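Local atomic coordinates of flagellar motor switch protein FliG (Helicobacter pylori 26695, PDB entry 5WUJ), a protein that forms part of the switch complex, proposed to sit at the base of the basal body, that contacts the components determining the direction of flagellar rotation, and is required for motility. Residues D8-M12 against S13-A17; I43-Q46 against I47-N51; A83-L86 against L87-L91. One frame throughout, in Å; residues are numbered along the deposited sequence.

Contact 1 (D8-M12 against S13-A17)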
ATOM      1  N   ASP B   8      12.756   5.547  -1.800  1.00 47.51           N
ATOM      2  CA  ASP B   8      13.560   4.381  -2.143  1.00 56.99           C
ATOM      3  C   ASP B   8      14.479   3.932  -1.018  1.00 54.17           C
ATOM      4  O   ASP B   8      15.077   2.856  -1.124  1.00 57.06           O
ATOM      5  CB  ASP B   8      14.392   4.658  -3.394  1.00 71.09           C
ATOM      6  CG  ASP B   8      13.539   5.057  -4.571  1.00 79.16           C
ATOM      7  OD1 ASP B   8      12.385   4.576  -4.659  1.00 78.10           O
ATOM      8  OD2 ASP B   8      14.021   5.854  -5.400  1.00 86.13           O
ATOM      9  N   GLU B   9      14.607   4.716   0.048  1.00 49.25           N
ATOM     10  CA  GLU B   9      15.423   4.322   1.184  1.00 56.76           C
ATOM     11  C   GLU B   9      14.582   3.908   2.384  1.00 50.34           C
ATOM     12  O   GLU B   9      15.132   3.634   3.455  1.00 45.83           O
ATOM     13  CB  GLU B   9      16.381   5.452   1.556  1.00 72.97           C
ATOM     14  CG  GLU B   9      17.487   5.674   0.524  1.00 85.08           C
ATOM     15  CD  GLU B   9      18.413   4.470   0.387  1.00 95.88           C
ATOM     16  OE1 GLU B   9      18.960   4.261  -0.716  1.00101.82           O
ATOM     17  OE2 GLU B   9      18.592   3.730   1.381  1.00 95.97           O
ATOM     18  N   LEU B  10      13.262   3.858   2.235  1.00 44.68           N
ATOM     19  CA  LEU B  10      12.419   3.291   3.278  1.00 36.56           C
ATOM     20  C   LEU B  10      12.656   1.790   3.379  1.00 32.23           C
ATOM     21  O   LEU B  10      12.644   1.079   2.374  1.00 33.15           O
ATOM     22  CB  LEU B  10      10.943   3.556   2.988  1.00 30.47           C
ATOM     23  CG  LEU B  10      10.426   4.981   3.125  1.00 36.74           C
ATOM     24  CD1 LEU B  10       8.979   4.996   2.675  1.00 39.27           C
ATOM     25  CD2 LEU B  10      10.570   5.489   4.562  1.00 34.88           C
ATOM     26  N   SER B  11      12.886   1.302   4.587  1.00 31.52           N
ATOM     27  CA  SER B  11      12.901  -0.136   4.745  1.00 34.44           C
ATOM     28  C   SER B  11      11.494  -0.684   4.548  1.00 29.67           C
ATOM     29  O   SER B  11      10.492   0.051   4.546  1.00 33.75           O
ATOM     30  CB  SER B  11      13.429  -0.519   6.120  1.00 40.08           C
ATOM     31  OG  SER B  11      14.784  -0.129   6.227  1.00 47.53           O
ATOM     32  N   MET B  12      11.422  -2.001   4.372  1.00 28.99           N
ATOM     33  CA  MET B  12      10.124  -2.645   4.229  1.00 28.08           C
ATOM     34  C   MET B  12       9.284  -2.456   5.494  1.00 33.94           C
ATOM     35  O   MET B  12       8.061  -2.272   5.427  1.00 33.12           O
ATOM     36  CB  MET B  12      10.329  -4.123   3.889  1.00 28.09           C
ATOM     37  CG  MET B  12       9.050  -4.919   3.751  1.00 40.59           C
ATOM     38  SD  MET B  12       7.895  -4.187   2.557  1.00 48.83           S
ATOM     39  CE  MET B  12       8.597  -4.711   1.002  1.00 42.90           C
ATOM     40  N   SER B  13       9.941  -2.452   6.655  1.00 31.60           N
ATOM     41  CA  SER B  13       9.253  -2.213   7.919  1.00 34.54           C
ATOM     42  C   SER B  13       8.710  -0.789   7.999  1.00 26.42           C
ATOM     43  O   SER B  13       7.618  -0.563   8.532  1.00 29.27           O
ATOM     44  CB  SER B  13      10.212  -2.510   9.087  1.00 41.30           C
ATOM     45  OG  SER B  13       9.954  -1.707  10.225  1.00 52.05           O
ATOM     46  N   GLU B  14       9.458   0.183   7.479  1.00 22.17           N
ATOM     47  CA  GLU B  14       8.960   1.560   7.396  1.00 28.96           C
ATOM     48  C   GLU B  14       7.771   1.673   6.457  1.00 23.35           C
ATOM     49  O   GLU B  14       6.800   2.380   6.758  1.00 23.43           O
ATOM     50  CB  GLU B  14      10.078   2.491   6.939  1.00 25.01           C
ATOM     51  CG  GLU B  14      11.312   2.351   7.823  1.00 34.07           C
ATOM     52  CD  GLU B  14      12.352   3.381   7.524  1.00 51.17           C
ATOM     53  OE1 GLU B  14      13.078   3.224   6.514  1.00 58.57           O
ATOM     54  OE2 GLU B  14      12.446   4.341   8.308  1.00 60.82           O
ATOM     55  N   LYS B  15       7.837   0.998   5.307  1.00 25.33           N
ATOM     56  CA  LYS B  15       6.705   0.984   4.387  1.00 23.92           C
ATOM     57  C   LYS B  15       5.477   0.380   5.048  1.00 26.67           C
ATOM     58  O   LYS B  15       4.354   0.860   4.850  1.00 21.62           O
ATOM     59  CB  LYS B  15       7.056   0.198   3.130  1.00 22.05           C
ATOM     60  CG  LYS B  15       8.250   0.760   2.345  1.00 33.52           C
ATOM     61  CD  LYS B  15       8.215   0.242   0.931  1.00 33.32           C
ATOM     62  CE  LYS B  15       9.414   0.647   0.126  1.00 36.01           C
ATOM     63  NZ  LYS B  15       9.963  -0.561  -0.541  1.00 40.03           N
ATOM     64  N   ILE B  16       5.670  -0.666   5.855  1.00 26.23           N
ATOM     65  CA  ILE B  16       4.525  -1.316   6.489  1.00 21.66           C
ATOM     66  C   ILE B  16       3.889  -0.392   7.519  1.00 19.41           C
ATOM     67  O   ILE B  16       2.663  -0.287   7.593  1.00 22.25           O
ATOM     68  CB  ILE B  16       4.956  -2.659   7.104  1.00 24.19           C
ATOM     69  CG1 ILE B  16       5.157  -3.706   6.007  1.00 29.24           C
ATOM     70  CG2 ILE B  16       3.951  -3.126   8.145  1.00 26.21           C
ATOM     71  CD1 ILE B  16       6.042  -4.899   6.456  1.00 27.46           C
ATOM     72  N   ALA B  17       4.702   0.317   8.311  1.00 17.95           N
ATOM     73  CA  ALA B  17       4.138   1.276   9.259  1.00 17.25           C
ATOM     74  C   ALA B  17       3.425   2.409   8.534  1.00 22.86           C
ATOM     75  O   ALA B  17       2.352   2.859   8.967  1.00 24.33           O
ATOM     76  CB  ALA B  17       5.234   1.836  10.164  1.00 19.07           C
TER

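Contact 2 (I43-Q46 against I47-N51)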
ATOM      1  N   ILE B  43       7.403  -2.240  14.487  1.00 33.99           N
ATOM      2  CA  ILE B  43       6.402  -1.547  13.685  1.00 33.53           C
ATOM      3  C   ILE B  43       5.819  -0.367  14.455  1.00 34.02           C
ATOM      4  O   ILE B  43       5.671   0.735  13.911  1.00 35.00           O
ATOM      5  CB  ILE B  43       5.324  -2.547  13.224  1.00 34.90           C
ATOM      6  CG1 ILE B  43       5.896  -3.423  12.113  1.00 35.57           C
ATOM      7  CG2 ILE B  43       4.085  -1.818  12.721  1.00 37.69           C
ATOM      8  CD1 ILE B  43       4.898  -4.397  11.517  1.00 43.35           C
ATOM      9  N   SER B  44       5.510  -0.572  15.743  1.00 33.49           N
ATOM     10  CA  SER B  44       5.046   0.513  16.608  1.00 30.31           C
ATOM     11  C   SER B  44       6.030   1.671  16.621  1.00 33.13           C
ATOM     12  O   SER B  44       5.627   2.844  16.614  1.00 35.33           O
ATOM     13  CB  SER B  44       4.849  -0.001  18.039  1.00 29.03           C
ATOM     14  OG  SER B  44       3.814  -0.963  18.086  1.00 38.62           O
ATOM     15  N   LYS B  45       7.324   1.357  16.664  1.00 26.73           N
ATOM     16  CA  LYS B  45       8.342   2.399  16.684  1.00 31.69           C
ATOM     17  C   LYS B  45       8.276   3.256  15.425  1.00 29.36           C
ATOM     18  O   LYS B  45       8.400   4.484  15.497  1.00 27.59           O
ATOM     19  CB  LYS B  45       9.721   1.766  16.838  1.00 30.75           C
ATOM     20  CG  LYS B  45      10.870   2.748  16.899  1.00 42.87           C
ATOM     21  CD  LYS B  45      12.183   2.025  17.188  1.00 52.43           C
ATOM     22  CE  LYS B  45      13.233   2.334  16.132  1.00 64.88           C
ATOM     23  NZ  LYS B  45      13.282   1.299  15.063  1.00 73.60           N
ATOM     24  N   GLN B  46       8.076   2.626  14.265  1.00 25.02           N
ATOM     25  CA  GLN B  46       8.050   3.380  13.016  1.00 32.04           C
ATOM     26  C   GLN B  46       6.741   4.145  12.828  1.00 25.75           C
ATOM     27  O   GLN B  46       6.735   5.212  12.208  1.00 33.51           O
ATOM     28  CB  GLN B  46       8.299   2.435  11.841  1.00 32.26           C
ATOM     29  CG  GLN B  46       9.623   1.683  11.906  1.00 38.67           C
ATOM     30  CD  GLN B  46      10.838   2.609  11.933  1.00 55.06           C
ATOM     31  OE1 GLN B  46      10.758   3.785  11.548  1.00 57.93           O
ATOM     32  NE2 GLN B  46      11.975   2.077  12.378  1.00 57.13           N
ATOM     33  N   ILE B  47       5.631   3.623  13.353  1.00 25.99           N
ATOM     34  CA  ILE B  47       4.370   4.362  13.326  1.00 28.04           C
ATOM     35  C   ILE B  47       4.527   5.688  14.054  1.00 33.80           C
ATOM     36  O   ILE B  47       4.119   6.744  13.555  1.00 38.18           O
ATOM     37  CB  ILE B  47       3.243   3.522  13.950  1.00 27.09           C
ATOM     38  CG1 ILE B  47       2.854   2.366  13.025  1.00 22.36           C
ATOM     39  CG2 ILE B  47       2.054   4.416  14.344  1.00 23.63           C
ATOM     40  CD1 ILE B  47       1.864   1.390  13.679  1.00 29.67           C
ATOM     41  N   VAL B  48       5.132   5.651  15.246  1.00 27.69           N
ATOM     42  CA  VAL B  48       5.348   6.878  16.006  1.00 25.07           C
ATOM     43  C   VAL B  48       6.319   7.789  15.275  1.00 34.88           C
ATOM     44  O   VAL B  48       6.157   9.014  15.268  1.00 37.45           O
ATOM     45  CB  VAL B  48       5.851   6.555  17.427  1.00 30.69           C
ATOM     46  CG1 VAL B  48       6.172   7.832  18.180  1.00 30.05           C
ATOM     47  CG2 VAL B  48       4.821   5.719  18.182  1.00 36.00           C
ATOM     48  N   GLN B  49       7.332   7.209  14.628  1.00 33.12           N
ATOM     49  CA  GLN B  49       8.366   8.031  14.012  1.00 37.64           C
ATOM     50  C   GLN B  49       7.965   8.541  12.629  1.00 37.84           C
ATOM     51  O   GLN B  49       8.438   9.606  12.220  1.00 33.94           O
ATOM     52  CB  GLN B  49       9.682   7.246  13.943  1.00 41.27           C
ATOM     53  CG  GLN B  49      10.424   7.194  15.280  1.00 56.87           C
ATOM     54  CD  GLN B  49      11.625   6.247  15.289  1.00 62.95           C
ATOM     55  OE1 GLN B  49      11.745   5.358  14.440  1.00 60.82           O
ATOM     56  NE2 GLN B  49      12.516   6.432  16.266  1.00 60.61           N
ATOM     57  N   LEU B  50       7.105   7.818  11.897  1.00 35.50           N
ATOM     58  CA  LEU B  50       6.696   8.223  10.553  1.00 36.68           C
ATOM     59  C   LEU B  50       5.320   8.885  10.503  1.00 34.33           C
ATOM     60  O   LEU B  50       4.862   9.232   9.413  1.00 35.41           O
ATOM     61  CB  LEU B  50       6.731   7.025   9.599  1.00 30.58           C
ATOM     62  CG  LEU B  50       8.122   6.412   9.467  1.00 29.08           C
ATOM     63  CD1 LEU B  50       8.073   5.076   8.784  1.00 28.69           C
ATOM     64  CD2 LEU B  50       9.051   7.371   8.723  1.00 32.18           C
ATOM     65  N   ASN B  51       4.653   9.058  11.645  1.00 31.35           N
ATOM     66  CA  ASN B  51       3.451   9.878  11.704  1.00 41.55           C
ATOM     67  C   ASN B  51       3.687  11.191  10.977  1.00 45.40           C
ATOM     68  O   ASN B  51       4.681  11.880  11.219  1.00 46.43           O
ATOM     69  CB  ASN B  51       3.064  10.161  13.161  1.00 37.87           C
ATOM     70  CG  ASN B  51       1.694   9.606  13.529  1.00 52.52           C
ATOM     71  OD1 ASN B  51       0.856   9.353  12.662  1.00 61.46           O
ATOM     72  ND2 ASN B  51       1.459   9.421  14.828  1.00 57.73           N
TER

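Contact 3 (A83-L86 against L87-L91)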
ATOM      1  N   ALA B  83      -4.636  -1.841 -13.699  1.00 25.62           N
ATOM      2  CA  ALA B  83      -4.192  -1.595 -15.073  1.00 27.99           C
ATOM      3  C   ALA B  83      -3.720  -0.156 -15.254  1.00 25.84           C
ATOM      4  O   ALA B  83      -2.660   0.096 -15.846  1.00 26.11           O
ATOM      5  CB  ALA B  83      -5.327  -1.904 -16.048  1.00 23.61           C
ATOM      6  N   ARG B  84      -4.495   0.799 -14.737  1.00 25.00           N
ATOM      7  CA  ARG B  84      -4.156   2.212 -14.881  1.00 27.37           C
ATOM      8  C   ARG B  84      -2.787   2.516 -14.279  1.00 32.68           C
ATOM      9  O   ARG B  84      -1.988   3.248 -14.875  1.00 29.78           O
ATOM     10  CB  ARG B  84      -5.252   3.051 -14.220  1.00 23.34           C
ATOM     11  CG  ARG B  84      -5.277   4.524 -14.573  1.00 26.62           C
ATOM     12  CD  ARG B  84      -6.402   5.226 -13.797  1.00 26.18           C
ATOM     13  NE  ARG B  84      -7.724   4.988 -14.383  1.00 29.79           N
ATOM     14  CZ  ARG B  84      -8.729   4.334 -13.787  1.00 32.61           C
ATOM     15  NH1 ARG B  84      -8.590   3.831 -12.563  1.00 24.79           N
ATOM     16  NH2 ARG B  84      -9.891   4.181 -14.425  1.00 28.06           N
ATOM     17  N   GLU B  85      -2.498   1.956 -13.098  1.00 31.94           N
ATOM     18  CA  GLU B  85      -1.186   2.144 -12.479  1.00 36.42           C
ATOM     19  C   GLU B  85      -0.089   1.456 -13.278  1.00 32.48           C
ATOM     20  O   GLU B  85       0.986   2.030 -13.490  1.00 34.16           O
ATOM     21  CB  GLU B  85      -1.193   1.605 -11.048  1.00 33.35           C
ATOM     22  CG  GLU B  85      -2.108   2.362 -10.109  1.00 34.40           C
ATOM     23  CD  GLU B  85      -2.268   1.670  -8.755  1.00 39.17           C
ATOM     24  OE1 GLU B  85      -1.497   0.731  -8.458  1.00 41.58           O
ATOM     25  OE2 GLU B  85      -3.173   2.064  -7.993  1.00 38.06           O
ATOM     26  N   LEU B  86      -0.346   0.223 -13.721  1.00 24.79           N
ATOM     27  CA  LEU B  86       0.635  -0.513 -14.514  1.00 26.72           C
ATOM     28  C   LEU B  86       0.972   0.220 -15.815  1.00 28.86           C
ATOM     29  O   LEU B  86       2.149   0.398 -16.157  1.00 27.48           O
ATOM     30  CB  LEU B  86       0.095  -1.905 -14.818  1.00 27.14           C
ATOM     31  CG  LEU B  86       0.945  -2.781 -15.738  1.00 39.16           C
ATOM     32  CD1 LEU B  86       2.284  -3.088 -15.075  1.00 31.48           C
ATOM     33  CD2 LEU B  86       0.208  -4.075 -16.079  1.00 42.84           C
ATOM     34  N   LEU B  87      -0.055   0.621 -16.573  1.00 29.64           N
ATOM     35  CA  LEU B  87       0.183   1.248 -17.872  1.00 28.66           C
ATOM     36  C   LEU B  87       0.848   2.608 -17.717  1.00 31.87           C
ATOM     37  O   LEU B  87       1.686   2.991 -18.543  1.00 30.50           O
ATOM     38  CB  LEU B  87      -1.129   1.378 -18.636  1.00 28.17           C
ATOM     39  CG  LEU B  87      -1.710   0.011 -18.988  1.00 35.39           C
ATOM     40  CD1 LEU B  87      -3.216   0.073 -19.208  1.00 32.13           C
ATOM     41  CD2 LEU B  87      -1.003  -0.578 -20.203  1.00 34.32           C
ATOM     42  N   THR B  88       0.513   3.334 -16.655  1.00 23.78           N
ATOM     43  CA  THR B  88       1.182   4.601 -16.398  1.00 36.95           C
ATOM     44  C   THR B  88       2.663   4.391 -16.100  1.00 34.94           C
ATOM     45  O   THR B  88       3.514   5.167 -16.548  1.00 35.46           O
ATOM     46  CB  THR B  88       0.479   5.320 -15.245  1.00 35.78           C
ATOM     47  OG1 THR B  88      -0.878   5.584 -15.625  1.00 34.37           O
ATOM     48  CG2 THR B  88       1.177   6.620 -14.908  1.00 36.43           C
ATOM     49  N   ARG B  89       2.997   3.348 -15.346  1.00 36.86           N
ATOM     50  CA  ARG B  89       4.407   3.083 -15.083  1.00 38.26           C
ATOM     51  C   ARG B  89       5.135   2.667 -16.355  1.00 38.49           C
ATOM     52  O   ARG B  89       6.283   3.064 -16.577  1.00 38.84           O
ATOM     53  CB  ARG B  89       4.556   2.006 -14.013  1.00 34.30           C
ATOM     54  CG  ARG B  89       4.318   2.507 -12.606  1.00 37.57           C
ATOM     55  CD  ARG B  89       4.915   1.555 -11.582  1.00 40.65           C
ATOM     56  NE  ARG B  89       4.282   0.240 -11.628  1.00 41.94           N
ATOM     57  CZ  ARG B  89       3.169  -0.081 -10.971  1.00 39.79           C
ATOM     58  NH1 ARG B  89       2.557   0.819 -10.208  1.00 36.14           N
ATOM     59  NH2 ARG B  89       2.669  -1.305 -11.078  1.00 35.81           N
ATOM     60  N   THR B  90       4.479   1.887 -17.212  1.00 29.44           N
ATOM     61  CA  THR B  90       5.172   1.316 -18.354  1.00 33.46           C
ATOM     62  C   THR B  90       5.095   2.198 -19.593  1.00 40.49           C
ATOM     63  O   THR B  90       6.061   2.250 -20.360  1.00 41.56           O
ATOM     64  CB  THR B  90       4.618  -0.080 -18.647  1.00 33.35           C
ATOM     65  OG1 THR B  90       3.188  -0.039 -18.671  1.00 33.81           O
ATOM     66  CG2 THR B  90       5.058  -1.041 -17.545  1.00 35.27           C
ATOM     67  N   LEU B  91       3.989   2.910 -19.801  1.00 31.66           N
ATOM     68  CA  LEU B  91       3.815   3.707 -21.004  1.00 36.61           C
ATOM     69  C   LEU B  91       3.863   5.208 -20.760  1.00 42.56           C
ATOM     70  O   LEU B  91       3.974   5.970 -21.727  1.00 40.45           O
ATOM     71  CB  LEU B  91       2.480   3.355 -21.674  1.00 35.58           C
ATOM     72  CG  LEU B  91       2.249   1.873 -21.981  1.00 36.69           C
ATOM     73  CD1 LEU B  91       0.867   1.671 -22.587  1.00 33.92           C
ATOM     74  CD2 LEU B  91       3.330   1.316 -22.906  1.00 34.60           C
TER
HETATM   75  O   HOH W   1       0.712  -0.837  -8.490  1.00 34.81           O

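Contact 1 (D8-M12 against S13-A17)
The chain turns into helix 12-23 at Ser11 and Met12, whose carbonyl oxygens take backbone bonds from Lys15 and Ile16, with Lys15 N to Ser11 O and Ile16 N to Met12 O both 2.9 Å. Glu14 reaches back along the chain to the backbone of Ser11. Its CG lies anti to its own carbonyl carbon (chi1 -54°), and from there the extended chain brings OE1 to Ser11 N at 2.7 Å. The bond is nearly straight, 166° at the hydrogen, and uses the anti lone pair of OE1. Ser11 is the N-cap, and this is the side-chain-to-backbone half of a capping box; the hydroxyl of Ser11 makes no capping bond in return. Leu10 CD2 crosses the Glu14 chain at CB, 3.9 Å away, and Leu10 CB meets Lys15 CG at the same separation. The Lys15 chain runs on to a salt bridge with Glu64. On another side of the turn, Met12 CG touches Ile16 CD1 at 4.0 Å, and both residues pack on Phe65 of helix 55-71. A chain of another protein also touches this helix start: one of its acidic side chains accepts a hydrogen bond from Met12 N, and one of its aromatic side chains packs on Ile16.

Contact 2 (I43-Q46 against I47-N51)
Gln46 O accepts from Leu50 N at 2.7 Å, and Ile43 O from Ile47 N at 2.9 Å, two of four consecutive i to i+4 bonds that carry this length of alpha-helix. The others, from Val48 N to Ser44 O and Gln49 N to Lys45 O, are longer. The two glutamine side chains do not bond to each other: Gln46 OE1 and Gln49 OE1 stand 3.4 Å apart as two acceptors, and the planes of the two amides are turned 61° from each other. Gln46 NE2 instead makes a weak hydrogen bond to Glu42, one turn earlier. The amide of Gln49 lies across the Lys45 chain, its OE1 3.7 Å from Lys45 CG. Two further pairs four residues apart pack side by side. Ile43 holds CG2 anti to its backbone N (CG1 at chi1 -74°), where this methyl branch meets Ile47 CD1 at 4.0 Å, while Leu50 CD1 comes against Gln46 CB, also at 4.0 Å. Ile43 and Gln46 face helix 12-23, Ile43 packing on Ile16 and Leu20 and Gln46 on Glu14 and Ala17. Toward helix 25-32, Ile43 meets Leu32 and Ile47 meets Thr28, which sets helix 37-50 against both helices.

Contact 3 (A83-L86 against L87-L91)
Thr88 and Thr90 both fold their hydroxyls back onto the carbonyl one turn earlier. Arg84 O is gripped twice by Thr88: OG1 donates at 2.7 Å and N at 3.1 Å, the two coming from opposite faces of the carbonyl plane. Leu86 O is likewise shared by Thr90 OG1 at 2.8 Å and Thr90 N at 3.0 Å. Here the hydroxyl bond is the less regular one, 126° at Leu86 O, with Thr90 OG1 above the carbonyl plane (36° out of it). A chi1 of 48° sets Thr90 OG1 between its own backbone N and carbonyl carbon, from where it reaches Leu86 O. These threonines belong to the last turns of helix 79-91, an alpha-helix in which these two hydroxyls add a second bond to two of the main-chain i to i+4 links. Arg89 lies back over the same helix, one guanidinium face toward Glu85 O and Leu86 CA, both offset toward its rim. Its charge is not in direct contact with Glu85; a water bridges them, donating to Glu85 OE1 at 2.7 Å and accepting from Arg89 NH1 at 3.0 Å. On the apolar side, Leu87 CD1 approaches Ala83 CB at 4.3 Å, and helix 93-104 adds Ala96, Val99, Met100 and Leu103 to this patch. Further out, Arg84 pairs with Glu81 in a salt bridge, and Glu85 packs on Phe66 of helix 55-71 and on an apolar side chain of another protein's chain.

The three contacts follow one another along an all-helical chain, in the N-terminal domain of FliG. Contact 1 opens helix 12-23, contact 2 lies on helix 37-50 and contact 3 ends helix 79-91. Contacts 1 and 2 have centres about 11 Å apart and touch directly, Glu14 O lying 3.6 Å from Leu50 CD1, so the two helices are closely packed there. Contact 3 stands away, on the opposite side of the chain's centre from contact 2, with about 31 Å between centres, and its centre is about 23 Å from the centre of contact 1. Helix 55-71 lies against both contact 1 and contact 3 and so spans the distance between them; a chain of another protein reaches both contacts as well.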